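Local coordinates for acetyl-CoA hydrolase/transferase family protein (Porphyromonas gingivalis, PDB 2NVV), which probably hydrolyses acetyl-CoA or exchanges CoA between acetate and another acyl group, as a zinc-binding member of the acetyl-CoA hydrolase/transferase family, at residues Ala40-Ala45 / Asn51-Gly56; Lys401-Val406 / Pro450-Leu455. All blocks are in the same frame, centred on the assembly; numbering follows the deposited sequence.

Contact 1. Residues Ala40-Ala45 / Asn51-Gly56; sequences AKRAIA and NPFKIG
F53 lays one face of its ring against the backbone and methyl of A43, and R42 reaches toward the same ring from an oblique direction. The contact belongs to a beta-alpha-beta unit of the N-terminal Rossmann-like region. Helix 35-47 links strand 20-23 to strand 55-58 in a parallel sheet, and F53 lies in the loop that leads into the second strand. Across the two segments the nearest CA atoms are those of A43 and F53, 5.4 Å apart.

The main interaction is a CH-pi contact. A43 CA lies 4.0 Å from the centroid of the F53 ring, 22° off the ring normal. It is therefore over the face but displaced toward the rim. The A43 methyl extends this patch: A43 CB is 3.5 Å from F53 CD1 and 3.9 Å from F53 CG. F53 CG is anti to its backbone N (chi1 -161°), which carries the ring from the loop onto the helix. The F53 side chain also touches A46 and H47, near the end of helix 35-47.

R42 meets the ring differently. Its chain is extended from CG to NE and crosses F53 at about a right angle. R42 NE comes 4.1 Å from F53 CE2. The guanidinium and ring planes are 86° apart, so the two groups do not stack. R42 NE is hydrogen-bonded to V15 O, which would limit how the guanidinium can turn.

A43 and F53 are buried, whereas R42 is partly exposed. Between these two segments the chemistry is mainly apolar: an aromatic face covers one small residue of the helix. The polar need of R42 NE is met by the carbonyl of V15, outside both segments. The contact thus joins the C-terminal half of helix 35-47 to the loop before strand 55-58 mainly through buried carbon.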
loop_
_atom_site.group_PDB
_atom_site.type_symbol
_atom_site.label_atom_id
_atom_site.label_comp_id
_atom_site.label_asym_id
_atom_site.label_seq_id
_atom_site.Cartn_x
_atom_site.Cartn_y
_atom_site.Cartn_z
ATOM N N ALA A 40 -35.416 9.439 -2.618
ATOM C CA ALA A 40 -35.297 10.588 -1.739
ATOM C C ALA A 40 -36.663 11.138 -1.356
ATOM O O ALA A 40 -36.905 11.413 -0.184
ATOM C CB ALA A 40 -34.468 11.665 -2.409
ATOM N N LYS A 41 -37.547 11.309 -2.339
ATOM C CA LYS A 41 -38.898 11.819 -2.073
ATOM C C LYS A 41 -39.517 10.892 -1.034
ATOM O O LYS A 41 -39.987 11.317 0.027
ATOM C CB LYS A 41 -39.764 11.758 -3.331
ATOM C CG LYS A 41 -39.139 12.319 -4.593
ATOM C CD LYS A 41 -39.256 13.826 -4.680
ATOM C CE LYS A 41 -38.789 14.306 -6.054
ATOM N NZ LYS A 41 -38.829 15.789 -6.171
ATOM N N ARG A 42 -39.505 9.611 -1.381
ATOM C CA ARG A 42 -40.044 8.540 -0.566
ATOM C C ARG A 42 -39.445 8.562 0.836
ATOM O O ARG A 42 -40.147 8.354 1.821
ATOM C CB ARG A 42 -39.741 7.223 -1.273
ATOM C CG ARG A 42 -40.273 5.968 -0.651
ATOM C CD ARG A 42 -39.839 4.785 -1.505
ATOM N NE ARG A 42 -40.093 3.502 -0.860
ATOM C CZ ARG A 42 -41.303 3.013 -0.634
ATOM N NH1 ARG A 42 -42.371 3.705 -1.004
ATOM N NH2 ARG A 42 -41.440 1.829 -0.051
ATOM N N ALA A 43 -38.148 8.830 0.920
ATOM C CA ALA A 43 -37.445 8.872 2.197
ATOM C C ALA A 43 -37.917 10.047 3.030
ATOM O O ALA A 43 -38.155 9.916 4.227
ATOM C CB ALA A 43 -35.938 8.974 1.958
ATOM N N ILE A 44 -38.041 11.204 2.386
ATOM C CA ILE A 44 -38.481 12.417 3.060
ATOM C C ILE A 44 -39.918 12.267 3.541
ATOM O O ILE A 44 -40.253 12.677 4.649
ATOM C CB ILE A 44 -38.381 13.645 2.122
ATOM C CG1 ILE A 44 -36.909 13.937 1.803
ATOM C CG2 ILE A 44 -39.042 14.858 2.774
ATOM C CD1 ILE A 44 -36.684 15.086 0.835
ATOM N N ALA A 45 -40.764 11.675 2.705
ATOM C CA ALA A 45 -42.162 11.479 3.056
ATOM C C ALA A 45 -42.285 10.592 4.295
ATOM O O ALA A 45 -43.263 10.681 5.039
ATOM C CB ALA A 45 -42.906 10.858 1.890
ATOM N N ASN A 51 -41.428 8.316 10.565
ATOM C CA ASN A 51 -40.802 7.033 10.277
ATOM C C ASN A 51 -39.372 7.184 9.772
ATOM O O ASN A 51 -39.066 8.090 8.989
ATOM C CB ASN A 51 -41.641 6.276 9.248
ATOM C CG ASN A 51 -43.061 6.051 9.719
ATOM O OD1 ASN A 51 -43.948 5.743 8.928
ATOM N ND2 ASN A 51 -43.281 6.200 11.021
ATOM N N PRO A 52 -38.473 6.289 10.220
ATOM C CA PRO A 52 -37.067 6.312 9.820
ATOM C C PRO A 52 -36.882 5.831 8.394
ATOM O O PRO A 52 -37.646 4.993 7.908
ATOM C CB PRO A 52 -36.420 5.370 10.825
ATOM C CG PRO A 52 -37.474 4.326 10.981
ATOM C CD PRO A 52 -38.725 5.174 11.150
ATOM N N PHE A 53 -35.878 6.373 7.712
ATOM C CA PHE A 53 -35.605 5.946 6.347
ATOM C C PHE A 53 -34.204 6.333 5.878
ATOM O O PHE A 53 -33.942 7.480 5.488
ATOM C CB PHE A 53 -36.652 6.492 5.379
ATOM C CG PHE A 53 -36.705 5.745 4.077
ATOM C CD1 PHE A 53 -35.593 5.694 3.242
ATOM C CD2 PHE A 53 -37.859 5.058 3.698
ATOM C CE1 PHE A 53 -35.623 4.971 2.051
ATOM C CE2 PHE A 53 -37.902 4.331 2.509
ATOM C CZ PHE A 53 -36.775 4.288 1.683
ATOM N N LYS A 54 -33.306 5.357 5.933
ATOM C CA LYS A 54 -31.926 5.534 5.505
ATOM C C LYS A 54 -31.436 4.223 4.916
ATOM O O LYS A 54 -31.738 3.143 5.431
ATOM C CB LYS A 54 -31.038 5.937 6.684
ATOM C CG LYS A 54 -31.430 7.246 7.336
ATOM C CD LYS A 54 -30.343 7.701 8.267
ATOM C CE LYS A 54 -30.742 8.923 9.056
ATOM N NZ LYS A 54 -29.554 9.402 9.819
ATOM N N ILE A 55 -30.683 4.325 3.826
ATOM C CA ILE A 55 -30.154 3.149 3.145
ATOM C C ILE A 55 -28.636 3.138 3.174
ATOM O O ILE A 55 -27.996 4.188 3.300
ATOM C CB ILE A 55 -30.586 3.122 1.670
ATOM C CG1 ILE A 55 -30.105 4.410 0.985
ATOM C CG2 ILE A 55 -32.103 2.969 1.557
ATOM C CD1 ILE A 55 -30.307 4.444 -0.531
ATOM N N GLY A 56 -28.064 1.942 3.061
ATOM C CA GLY A 56 -26.621 1.813 3.043
ATOM C C GLY A 56 -26.265 2.010 1.590
ATOM O O GLY A 56 -27.010 1.570 0.730
#

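Contact 2. Residues Lys401-Val406 / Pro450-Leu455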
loop_
_atom_site.group_PDB
_atom_site.type_symbol
_atom_site.label_atom_id
_atom_site.label_comp_id
_atom_site.label_asym_id
_atom_site.label_seq_id
_atom_site.Cartn_x
_atom_site.Cartn_y
_atom_site.Cartn_z
ATOM N N LYS A 401 -0.751 32.524 1.222
ATOM C CA LYS A 401 -0.933 32.419 2.672
ATOM C C LYS A 401 -0.928 30.976 3.176
ATOM O O LYS A 401 -0.761 30.715 4.373
ATOM C CB LYS A 401 -2.237 33.111 3.079
ATOM C CG LYS A 401 -2.255 34.604 2.790
ATOM C CD LYS A 401 -3.609 35.192 3.103
ATOM C CE LYS A 401 -3.674 36.670 2.737
ATOM N NZ LYS A 401 -4.995 37.290 3.102
ATOM N N ILE A 402 -1.125 30.037 2.257
ATOM C CA ILE A 402 -1.117 28.621 2.606
ATOM C C ILE A 402 -0.032 27.922 1.813
ATOM O O ILE A 402 0.082 28.112 0.604
ATOM C CB ILE A 402 -2.467 27.930 2.279
ATOM C CG1 ILE A 402 -3.567 28.445 3.218
ATOM C CG2 ILE A 402 -2.331 26.425 2.425
ATOM C CD1 ILE A 402 -4.934 27.852 2.962
ATOM N N SER A 403 0.770 27.119 2.500
ATOM C CA SER A 403 1.820 26.358 1.842
ATOM C C SER A 403 1.335 24.917 1.625
ATOM O O SER A 403 0.769 24.301 2.531
ATOM C CB SER A 403 3.084 26.350 2.704
ATOM O OG SER A 403 4.041 25.441 2.183
ATOM N N SER A 404 1.545 24.381 0.430
ATOM C CA SER A 404 1.147 23.007 0.137
ATOM C C SER A 404 2.120 22.044 0.797
ATOM O O SER A 404 1.845 20.856 0.917
ATOM C CB SER A 404 1.144 22.758 -1.359
ATOM O OG SER A 404 0.210 23.592 -2.004
ATOM N N PHE A 405 3.267 22.567 1.222
ATOM C CA PHE A 405 4.309 21.775 1.881
ATOM C C PHE A 405 4.407 22.173 3.346
ATOM O O PHE A 405 4.536 23.347 3.675
ATOM C CB PHE A 405 5.643 21.988 1.169
ATOM C CG PHE A 405 5.660 21.444 -0.226
ATOM C CD1 PHE A 405 5.964 20.104 -0.463
ATOM C CD2 PHE A 405 5.306 22.249 -1.300
ATOM C CE1 PHE A 405 5.911 19.581 -1.748
ATOM C CE2 PHE A 405 5.248 21.731 -2.585
ATOM C CZ PHE A 405 5.548 20.397 -2.806
ATOM N N VAL A 406 4.353 21.174 4.221
ATOM C CA VAL A 406 4.375 21.400 5.651
ATOM C C VAL A 406 5.354 20.477 6.372
ATOM O O VAL A 406 5.816 19.490 5.806
ATOM C CB VAL A 406 2.965 21.164 6.217
ATOM C CG1 VAL A 406 1.980 22.151 5.606
ATOM C CG2 VAL A 406 2.530 19.740 5.910
ATOM N N PRO A 450 9.481 29.583 -2.548
ATOM C CA PRO A 450 10.508 30.413 -1.901
ATOM C C PRO A 450 10.114 30.991 -0.544
ATOM O O PRO A 450 10.928 30.999 0.383
ATOM C CB PRO A 450 10.781 31.482 -2.946
ATOM C CG PRO A 450 10.704 30.675 -4.218
ATOM C CD PRO A 450 9.437 29.857 -3.998
ATOM N N ASP A 451 8.874 31.466 -0.432
ATOM C CA ASP A 451 8.357 32.047 0.804
ATOM C C ASP A 451 8.369 31.106 2.002
ATOM O O ASP A 451 8.249 31.562 3.134
ATOM C CB ASP A 451 6.921 32.521 0.605
ATOM C CG ASP A 451 6.837 33.867 -0.061
ATOM O OD1 ASP A 451 5.707 34.307 -0.373
ATOM O OD2 ASP A 451 7.899 34.493 -0.260
ATOM N N TYR A 452 8.502 29.803 1.765
ATOM C CA TYR A 452 8.494 28.836 2.865
ATOM C C TYR A 452 9.763 28.000 2.965
ATOM O O TYR A 452 9.929 27.227 3.903
ATOM C CB TYR A 452 7.281 27.891 2.735
ATOM C CG TYR A 452 5.941 28.582 2.874
ATOM C CD1 TYR A 452 5.251 29.054 1.756
ATOM C CD2 TYR A 452 5.385 28.803 4.136
ATOM C CE1 TYR A 452 4.039 29.730 1.898
ATOM C CE2 TYR A 452 4.184 29.472 4.287
ATOM C CZ TYR A 452 3.515 29.933 3.174
ATOM O OH TYR A 452 2.326 30.594 3.354
ATOM N N ARG A 453 10.673 28.156 2.011
ATOM C CA ARG A 453 11.882 27.359 2.040
ATOM C C ARG A 453 12.765 27.613 3.268
ATOM O O ARG A 453 13.206 26.667 3.919
ATOM C CB ARG A 453 12.664 27.561 0.732
ATOM C CG ARG A 453 11.741 27.646 -0.471
ATOM C CD ARG A 453 12.162 26.779 -1.653
ATOM N NE ARG A 453 13.204 27.397 -2.465
ATOM C CZ ARG A 453 13.174 27.499 -3.796
ATOM N NH1 ARG A 453 12.149 27.027 -4.502
ATOM N NH2 ARG A 453 14.180 28.086 -4.423
ATOM N N PRO A 454 13.031 28.879 3.612
ATOM C CA PRO A 454 13.881 29.102 4.786
ATOM C C PRO A 454 13.299 28.624 6.118
ATOM O O PRO A 454 14.022 28.166 7.015
ATOM C CB PRO A 454 14.138 30.614 4.746
ATOM C CG PRO A 454 12.979 31.151 3.999
ATOM C CD PRO A 454 12.750 30.144 2.913
ATOM N N LEU A 455 11.983 28.712 6.229
ATOM C CA LEU A 455 11.281 28.302 7.435
ATOM C C LEU A 455 11.342 26.781 7.604
ATOM O O LEU A 455 11.518 26.272 8.712
ATOM C CB LEU A 455 9.838 28.779 7.350
ATOM C CG LEU A 455 9.068 29.117 8.628
ATOM C CD1 LEU A 455 9.940 29.869 9.626
ATOM C CD2 LEU A 455 7.851 29.947 8.229
#
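S403 CB stands almost exactly over the middle of the Y452 ring. S403 CB lies 3.4 Å from the centroid of the Y452 ring, 2° off its normal: a CH-pi contact made by a serine. S403 belongs to a small beta hairpin, in which strand 402-403 pairs antiparallel with strand 396-397. A classic beta bulge places K401 and I402 together opposite M397. Y452 is the N-cap residue of helix 453-459, and its side chain reaches across to the hairpin. A chi1 of -65°, with CG anti to the carbonyl carbon, directs the ring toward S403.

The ring runs on toward the bulge. Y452 OH is hydrogen-bonded to G400 O, in the hairpin turn, and lies 3.3 Å from K401 O. The phenol oxygen bonds to the turn while a ring face meets S403. The Y452 side chain also touches V396 on the partner strand, and both S403 and Y452 are buried.

The serine hydroxyl is turned to its own chain. With OG anti to the backbone N, S403 OG donates to F405 O over 2.6 Å, approaching a lone pair of that carbonyl within its plane, at 126° to the C=O bond.

In the fold
Contacts 1 and 2 lie far apart in the same chain. Their centres are about 47 Å apart and their nearest atoms about 32 Å apart, so they do not touch. They follow one another in sequence, contact 1 in the N-terminal and contact 2 in the C-terminal acetyl-CoA hydrolase/transferase domain. Contact 1 joins a helix to the loop leading into the next strand; contact 2 joins a hairpin to the start of a helix some 50 residues on. Neither lies at the predicted catalytic E284 or the predicted CoA sites. The zinc ligands H411, D413, E416 and H417 fall between the two segments of contact 2 in sequence, but contact 2 is away from that site.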